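Local coordinates for enterobactin synthetase component F-related protein (Vibrio cholerae serotype O1, PDB 4OXI) that probably activates glycine with ATP as an adenylation enzyme, and is captured here with the glycyl-adenylate intermediate bound, at residues Gln338-His342 with Asp343-Gln347; Leu315-Arg319 with Gln320-Pro324. All blocks are in the same frame, centred on the assembly; numbering follows the deposited sequence.

Contact 1. Residues Gln338-His342 with Asp343-Gln347. With GAP (glycyl-adenosine-5'-phosphate), chain B.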
ATOM      1  N   GLN A 338       6.382  -6.617   7.137  1.00 27.90           N
ATOM      2  CA  GLN A 338       6.682  -7.927   7.709  1.00 26.74           C
ATOM      3  C   GLN A 338       7.760  -7.761   8.760  1.00 29.47           C
ATOM      4  O   GLN A 338       8.486  -6.759   8.753  1.00 28.04           O
ATOM      5  CB  GLN A 338       7.244  -8.873   6.646  1.00 28.97           C
ATOM      6  CG  GLN A 338       6.579  -8.775   5.314  1.00 35.56           C
ATOM      7  CD  GLN A 338       7.209  -9.684   4.290  1.00 39.21           C
ATOM      8  OE1 GLN A 338       7.881  -9.221   3.360  1.00 35.31           O
ATOM      9  NE2 GLN A 338       6.996 -10.993   4.448  1.00 36.06           N
ATOM     10  N   ALA A 339       7.888  -8.756   9.635  1.00 28.70           N
ATOM     11  CA  ALA A 339       8.931  -8.757  10.662  1.00 33.90           C
ATOM     12  C   ALA A 339      10.305  -8.555  10.041  1.00 34.93           C
ATOM     13  O   ALA A 339      10.694  -9.275   9.111  1.00 33.83           O
ATOM     14  CB  ALA A 339       8.897 -10.048  11.471  1.00 31.49           C
ATOM     15  N   LEU A 340      11.019  -7.539  10.525  1.00 31.76           N
ATOM     16  CA  LEU A 340      12.366  -7.257  10.037  1.00 33.37           C
ATOM     17  C   LEU A 340      13.348  -8.021  10.910  1.00 34.65           C
ATOM     18  O   LEU A 340      13.415  -7.798  12.120  1.00 35.68           O
ATOM     19  CB  LEU A 340      12.653  -5.754  10.100  1.00 27.38           C
ATOM     20  CG  LEU A 340      14.018  -5.277   9.615  1.00 30.74           C
ATOM     21  CD1 LEU A 340      14.239  -5.702   8.171  1.00 32.35           C
ATOM     22  CD2 LEU A 340      14.138  -3.768   9.744  1.00 28.36           C
ATOM     23  N   LEU A 341      14.090  -8.947  10.320  1.00 37.30           N
ATOM     24  CA  LEU A 341      15.051  -9.707  11.110  1.00 39.23           C
ATOM     25  C   LEU A 341      16.364  -8.956  11.262  1.00 36.39           C
ATOM     26  O   LEU A 341      16.808  -8.277  10.332  1.00 37.27           O
ATOM     27  CB  LEU A 341      15.278 -11.087  10.509  1.00 40.21           C
ATOM     28  CG  LEU A 341      14.190 -12.033  11.003  1.00 44.62           C
ATOM     29  CD1 LEU A 341      14.387 -13.418  10.477  1.00 47.37           C
ATOM     30  CD2 LEU A 341      14.218 -12.054  12.511  1.00 47.47           C
ATOM     31  N   HIS A 342      16.963  -9.065  12.445  1.00 36.99           N
ATOM     32  CA  HIS A 342      18.175  -8.328  12.758  1.00 37.14           C
ATOM     33  C   HIS A 342      19.250  -8.590  11.720  1.00 38.40           C
ATOM     34  O   HIS A 342      19.874  -7.645  11.214  1.00 38.83           O
ATOM     35  CB  HIS A 342      18.704  -8.690  14.145  1.00 40.38           C
ATOM     36  CG  HIS A 342      19.897  -7.884  14.547  1.00 39.17           C
ATOM     37  ND1 HIS A 342      19.793  -6.717  15.275  1.00 41.58           N
ATOM     38  CD2 HIS A 342      21.215  -8.045  14.277  1.00 34.76           C
ATOM     39  CE1 HIS A 342      20.998  -6.206  15.456  1.00 42.67           C
ATOM     40  NE2 HIS A 342      21.877  -6.993  14.861  1.00 42.19           N
ATOM     41  N   ASP A 343      19.445  -9.868  11.394  1.00 36.73           N
ATOM     42  CA  ASP A 343      20.473 -10.284  10.441  1.00 40.90           C
ATOM     43  C   ASP A 343      20.236  -9.744   9.029  1.00 38.77           C
ATOM     44  O   ASP A 343      21.194  -9.445   8.299  1.00 41.12           O
ATOM     45  CB  ASP A 343      20.616 -11.814  10.426  1.00 41.95           C
ATOM     46  CG  ASP A 343      21.183 -12.366  11.739  1.00 56.24           C
ATOM     47  OD1 ASP A 343      21.899 -11.616  12.449  1.00 50.21           O
ATOM     48  OD2 ASP A 343      20.909 -13.549  12.062  1.00 61.08           O
ATOM     49  N   LEU A 344      18.971  -9.621   8.637  1.00 34.83           N
ATOM     50  CA  LEU A 344      18.655  -9.001   7.352  1.00 33.90           C
ATOM     51  C   LEU A 344      18.960  -7.511   7.385  1.00 33.31           C
ATOM     52  O   LEU A 344      19.585  -6.971   6.470  1.00 33.20           O
ATOM     53  CB  LEU A 344      17.188  -9.207   6.993  1.00 35.55           C
ATOM     54  CG  LEU A 344      16.784 -10.577   6.470  1.00 35.69           C
ATOM     55  CD1 LEU A 344      15.369 -10.489   5.920  1.00 36.29           C
ATOM     56  CD2 LEU A 344      17.769 -11.068   5.407  1.00 34.56           C
ATOM     57  N   ALA A 345      18.516  -6.835   8.439  1.00 30.13           N
ATOM     58  CA  ALA A 345      18.728  -5.404   8.505  1.00 29.12           C
ATOM     59  C   ALA A 345      20.228  -5.127   8.548  1.00 35.45           C
ATOM     60  O   ALA A 345      20.699  -4.142   7.967  1.00 33.31           O
ATOM     61  CB  ALA A 345      18.029  -4.806   9.706  1.00 28.44           C
ATOM     62  N   GLU A 346      20.980  -6.002   9.218  1.00 35.34           N
ATOM     63  CA  GLU A 346      22.434  -5.832   9.308  1.00 35.19           C
ATOM     64  C   GLU A 346      23.101  -5.931   7.941  1.00 33.61           C
ATOM     65  O   GLU A 346      23.937  -5.093   7.592  1.00 33.50           O
ATOM     66  CB  GLU A 346      23.064  -6.834  10.285  1.00 34.72           C
ATOM     67  CG  GLU A 346      24.599  -6.891  10.234  1.00 39.98           C
ATOM     68  CD  GLU A 346      25.287  -5.590  10.662  1.00 45.38           C
ATOM     69  OE1 GLU A 346      24.632  -4.720  11.286  1.00 47.97           O
ATOM     70  OE2 GLU A 346      26.497  -5.439  10.374  1.00 49.00           O
ATOM     71  N   GLN A 347      22.714  -6.931   7.155  1.00 31.43           N
ATOM     72  CA  GLN A 347      23.303  -7.092   5.834  1.00 32.52           C
ATOM     73  C   GLN A 347      22.947  -5.939   4.894  1.00 36.67           C
ATOM     74  O   GLN A 347      23.755  -5.545   4.058  1.00 33.40           O
ATOM     75  CB  GLN A 347      22.920  -8.444   5.236  1.00 36.23           C
ATOM     76  CG  GLN A 347      23.688  -9.599   5.863  1.00 35.30           C
ATOM     77  CD  GLN A 347      23.154 -10.950   5.444  1.00 45.66           C
ATOM     78  OE1 GLN A 347      22.200 -11.465   6.039  1.00 47.55           O
ATOM     79  NE2 GLN A 347      23.761 -11.538   4.420  1.00 46.90           N
TER
HETATM   80  N   GAP B 601       0.808  -0.192   5.546  1.00 26.37           N
HETATM   81  CA  GAP B 601       1.979  -1.116   5.504  1.00 32.47           C
HETATM   82  C   GAP B 601       1.431  -2.529   5.437  1.00 40.11           C
HETATM   83  O   GAP B 601       2.148  -3.510   5.358  1.00 44.62           O
HETATM   84  PA  GAP B 601      -0.874  -4.024   5.368  1.00 30.14           P
HETATM   85  O1A GAP B 601      -2.246  -3.595   5.827  1.00 28.01           O
HETATM   86  O2A GAP B 601      -0.678  -4.663   4.003  1.00 34.80           O
HETATM   87  O3A GAP B 601      -0.011  -2.678   5.483  1.00 30.94           O
HETATM   88  C5' GAP B 601      -0.516  -4.666   7.885  1.00 27.31           C
HETATM   89  O5' GAP B 601      -0.303  -5.000   6.513  1.00 32.16           O
HETATM   90  C4' GAP B 601       0.058  -5.771   8.750  1.00 26.73           C
HETATM   91  O4' GAP B 601       1.401  -6.043   8.343  1.00 30.58           O
HETATM   92  C3' GAP B 601       0.201  -5.377  10.204  1.00 27.56           C
HETATM   93  O3' GAP B 601      -1.025  -5.560  10.911  1.00 26.99           O
HETATM   94  C2' GAP B 601       1.311  -6.301  10.673  1.00 28.06           C
HETATM   95  O2' GAP B 601       0.811  -7.615  10.866  1.00 23.13           O
HETATM   96  C1' GAP B 601       2.193  -6.444   9.460  1.00 26.93           C
HETATM   97  N9  GAP B 601       3.344  -5.522   9.579  1.00 26.75           N
HETATM   98  C8  GAP B 601       3.431  -4.300   9.020  1.00 24.07           C
HETATM   99  N7  GAP B 601       4.622  -3.716   9.304  1.00 23.89           N
HETATM  100  C5  GAP B 601       5.315  -4.580  10.077  1.00 24.59           C
HETATM  101  C6  GAP B 601       6.635  -4.581  10.741  1.00 23.82           C
HETATM  102  N6  GAP B 601       7.483  -3.526  10.608  1.00 23.60           N
HETATM  103  N1  GAP B 601       6.968  -5.679  11.461  1.00 28.61           N
HETATM  104  C2  GAP B 601       6.137  -6.739  11.589  1.00 28.26           C
HETATM  105  N3  GAP B 601       4.922  -6.797  11.010  1.00 26.95           N
HETATM  106  C4  GAP B 601       4.468  -5.769  10.253  1.00 23.82           C

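Contact 2. Residues Leu315-Arg319 with Gln320-Pro324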
ATOM      1  N   LEU A 315      15.909 -11.207  -1.276  1.00 36.43           N
ATOM      2  CA  LEU A 315      16.085 -11.321  -2.715  1.00 36.72           C
ATOM      3  C   LEU A 315      17.443 -10.778  -3.164  1.00 41.49           C
ATOM      4  O   LEU A 315      18.141 -11.406  -3.962  1.00 43.20           O
ATOM      5  CB  LEU A 315      14.963 -10.576  -3.423  1.00 33.74           C
ATOM      6  CG  LEU A 315      15.053 -10.476  -4.940  1.00 42.04           C
ATOM      7  CD1 LEU A 315      15.195 -11.858  -5.577  1.00 42.19           C
ATOM      8  CD2 LEU A 315      13.811  -9.785  -5.462  1.00 39.15           C
ATOM      9  N   ALA A 316      17.815  -9.611  -2.652  1.00 35.58           N
ATOM     10  CA  ALA A 316      19.090  -9.019  -3.020  1.00 37.33           C
ATOM     11  C   ALA A 316      20.251  -9.927  -2.600  1.00 41.49           C
ATOM     12  O   ALA A 316      21.258 -10.011  -3.305  1.00 39.46           O
ATOM     13  CB  ALA A 316      19.232  -7.636  -2.412  1.00 32.99           C
ATOM     14  N   LEU A 317      20.095 -10.609  -1.461  1.00 38.67           N
ATOM     15  CA  LEU A 317      21.097 -11.558  -0.971  1.00 39.58           C
ATOM     16  C   LEU A 317      21.176 -12.813  -1.828  1.00 47.18           C
ATOM     17  O   LEU A 317      22.268 -13.349  -2.058  1.00 49.85           O
ATOM     18  CB  LEU A 317      20.819 -11.947   0.482  1.00 37.07           C
ATOM     19  CG  LEU A 317      21.200 -10.869   1.493  1.00 40.08           C
ATOM     20  CD1 LEU A 317      20.690 -11.208   2.886  1.00 41.67           C
ATOM     21  CD2 LEU A 317      22.706 -10.671   1.495  1.00 38.09           C
ATOM     22  N   GLN A 318      20.020 -13.285  -2.292  1.00 45.36           N
ATOM     23  CA  GLN A 318      19.965 -14.475  -3.136  1.00 45.21           C
ATOM     24  C   GLN A 318      20.691 -14.238  -4.458  1.00 46.78           C
ATOM     25  O   GLN A 318      21.319 -15.148  -5.000  1.00 51.98           O
ATOM     26  CB  GLN A 318      18.511 -14.917  -3.369  1.00 44.39           C
ATOM     27  CG  GLN A 318      17.889 -15.622  -2.154  1.00 55.31           C
ATOM     28  CD  GLN A 318      16.356 -15.582  -2.125  1.00 60.13           C
ATOM     29  OE1 GLN A 318      15.702 -15.260  -3.125  1.00 60.29           O
ATOM     30  NE2 GLN A 318      15.782 -15.906  -0.964  1.00 52.04           N
ATOM     31  N   ARG A 319      20.622 -13.011  -4.962  1.00 43.12           N
ATOM     32  CA  ARG A 319      21.279 -12.664  -6.220  1.00 43.88           C
ATOM     33  C   ARG A 319      22.732 -12.244  -6.039  1.00 44.44           C
ATOM     34  O   ARG A 319      23.366 -11.798  -6.995  1.00 45.96           O
ATOM     35  CB  ARG A 319      20.527 -11.526  -6.904  1.00 46.80           C
ATOM     36  CG  ARG A 319      19.070 -11.823  -7.162  1.00 48.27           C
ATOM     37  CD  ARG A 319      18.352 -10.558  -7.571  1.00 41.56           C
ATOM     38  NE  ARG A 319      19.035  -9.907  -8.686  1.00 47.07           N
ATOM     39  CZ  ARG A 319      18.842 -10.233  -9.962  1.00 48.23           C
ATOM     40  NH1 ARG A 319      19.496  -9.589 -10.924  1.00 44.37           N
ATOM     41  NH2 ARG A 319      17.987 -11.202 -10.273  1.00 43.58           N
ATOM     42  N   GLN A 320      23.242 -12.361  -4.813  1.00 48.57           N
ATOM     43  CA  GLN A 320      24.622 -11.991  -4.495  1.00 48.52           C
ATOM     44  C   GLN A 320      24.943 -10.543  -4.888  1.00 50.05           C
ATOM     45  O   GLN A 320      25.957 -10.286  -5.530  1.00 54.07           O
ATOM     46  CB  GLN A 320      25.592 -12.965  -5.179  1.00 53.99           C
ATOM     47  CG  GLN A 320      25.129 -14.432  -5.130  1.00 59.05           C
ATOM     48  CD  GLN A 320      26.003 -15.377  -5.952  1.00 63.38           C
ATOM     49  OE1 GLN A 320      27.180 -15.101  -6.204  1.00 68.70           O
ATOM     50  NE2 GLN A 320      25.425 -16.498  -6.371  1.00 59.26           N
ATOM     51  N   THR A 321      24.077  -9.602  -4.502  1.00 44.93           N
ATOM     52  CA  THR A 321      24.246  -8.195  -4.871  1.00 46.24           C
ATOM     53  C   THR A 321      24.433  -7.285  -3.666  1.00 46.85           C
ATOM     54  O   THR A 321      24.593  -6.071  -3.817  1.00 53.22           O
ATOM     55  CB  THR A 321      23.038  -7.649  -5.679  1.00 46.10           C
ATOM     56  OG1 THR A 321      21.814  -7.927  -4.977  1.00 43.69           O
ATOM     57  CG2 THR A 321      22.983  -8.267  -7.055  1.00 42.78           C
ATOM     58  N   LEU A 322      24.400  -7.865  -2.475  1.00 44.26           N
ATOM     59  CA  LEU A 322      24.422  -7.065  -1.262  1.00 43.62           C
ATOM     60  C   LEU A 322      25.777  -7.124  -0.583  1.00 45.61           C
ATOM     61  O   LEU A 322      25.872  -7.483   0.590  1.00 50.23           O
ATOM     62  CB  LEU A 322      23.357  -7.563  -0.281  1.00 44.45           C
ATOM     63  CG  LEU A 322      22.057  -6.783  -0.091  1.00 42.71           C
ATOM     64  CD1 LEU A 322      21.456  -7.087   1.280  1.00 36.09           C
ATOM     65  CD2 LEU A 322      22.265  -5.292  -0.269  1.00 40.19           C
ATOM     66  N   THR A 323      26.833  -6.772  -1.296  1.00 43.71           N
ATOM     67  CA  THR A 323      28.147  -6.782  -0.671  1.00 41.54           C
ATOM     68  C   THR A 323      28.325  -5.487   0.117  1.00 44.36           C
ATOM     69  O   THR A 323      27.680  -4.483  -0.189  1.00 42.34           O
ATOM     70  CB  THR A 323      29.256  -6.953  -1.713  1.00 40.33           C
ATOM     71  OG1 THR A 323      29.293  -5.801  -2.556  1.00 41.69           O
ATOM     72  CG2 THR A 323      28.985  -8.183  -2.567  1.00 35.33           C
ATOM     73  N   PRO A 324      29.171  -5.516   1.161  1.00 44.64           N
ATOM     74  CA  PRO A 324      29.405  -4.296   1.943  1.00 42.30           C
ATOM     75  C   PRO A 324      29.848  -3.130   1.070  1.00 39.52           C
ATOM     76  O   PRO A 324      30.583  -3.326   0.102  1.00 43.66           O
ATOM     77  CB  PRO A 324      30.524  -4.717   2.900  1.00 43.06           C
ATOM     78  CG  PRO A 324      30.240  -6.180   3.145  1.00 38.82           C
ATOM     79  CD  PRO A 324      29.752  -6.709   1.809  1.00 42.50           C
TER

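Contact 1. Residues Gln338-His342 with Asp343-Gln347
The opening turn of helix 342-352 is built on Leu341, its N-cap, and on His342, whose carbonyls take the first i-to-i+4 bonds from Ala345 and Glu346. Ala345 N donates to Leu341 O at 2.9 Å. The bond from Glu346 N to His342 O, 2.8 Å long, is somewhat bent at 151°. Two apolar contacts accompany these bonds. Leu340 places CG anti to its backbone N (chi1 -180°), which lays the branch over Ala345, with CD2 4.0 Å from Ala345 CB; Leu341 CB lies 4.3 Å from Leu344 CG. The helix belongs to a beta-alpha-beta crossover, linking parallel neighbours 332-336 and 356-360, and the loop that leads into it borders the ligand pocket. There the backbone of Gln338 and Ala339 lies over one face of the adenine of the glycyl-adenylate, with Gln338 O 3.3 Å from N1 and Ala339 N 3.3 Å from C2. Thr311 OG1 bonds to Gln338 OE1, and Tyr508 OH to Ala339 O. The His342 imidazole and the exposed Asp343 carboxylate cross at about a right angle, their planes 81° apart, and His342 CD2 stands 4.1 Å from Asp343 OD1. Phe374 meets the same imidazole. Asp343 and Glu346, two acidic residues early in a helix, would be expected to interact favourably with its positive end. On the proton affinity of His342, the acids and that helix end would pull in opposite directions, so no net shift can be inferred.

Contact 2. Residues Leu315-Arg319 with Gln320-Pro324
A Schellman motif ends helix 311-318: Thr321 N reaches back to Ala316 O, and Gln320 N to Leu317 O. Gln320, as the C-prime residue, has the positive phi (55°) that turns the chain out of the helix. The two backbone bonds, both 3.1 Å long, differ in approach, since Gln320 N sits above the plane of the Leu317 carbonyl whereas Thr321 N faces the Ala316 carbonyl almost head-on. Ala316 O is gripped twice, because Thr321 OG1 also donates to it at 2.7 Å. That hydroxyl lies between the threonine's own N and carbonyl carbon (chi1 52°), the rotation that brings it beside the helix end and leaves CG2 4.1 Å from Arg319 CB. Arg319 itself bends at chi3, and its NH1 forms a salt bridge with Glu296 of helix 294-301. Past the turn, Leu322 points back at the helix with a chi1 of -104°, well off a staggered value. Its branch crosses that of Leu317 at a slant; Leu317 CD2 touches Leu322 CB at 3.6 Å, and Leu322 CG rests 3.8 Å from Ala316 CB.

The two contacts show how a helix is started and stopped within one alternating unit: contact 2 closes helix 311-318, strand 332-336 follows, and contact 1 opens helix 342-352. Both are partly buried, but contact 1 borders the adenylate pocket, while contact 2 has more exposed residues around its turn. Their polar chemistry follows from which end of a helix each one forms. In contact 1 backbone carbonyls receive the first helical N-H groups, whereas in contact 2 a threonine hydroxyl shares Ala316 O with a backbone N-H, and a second N-H goes to Leu317 O. The helices pack directly, Leu344 CD2 lying 3.9 Å from Leu317 CD1, and Leu322 also reaches helix 342-352 at Trp348 and Ala351.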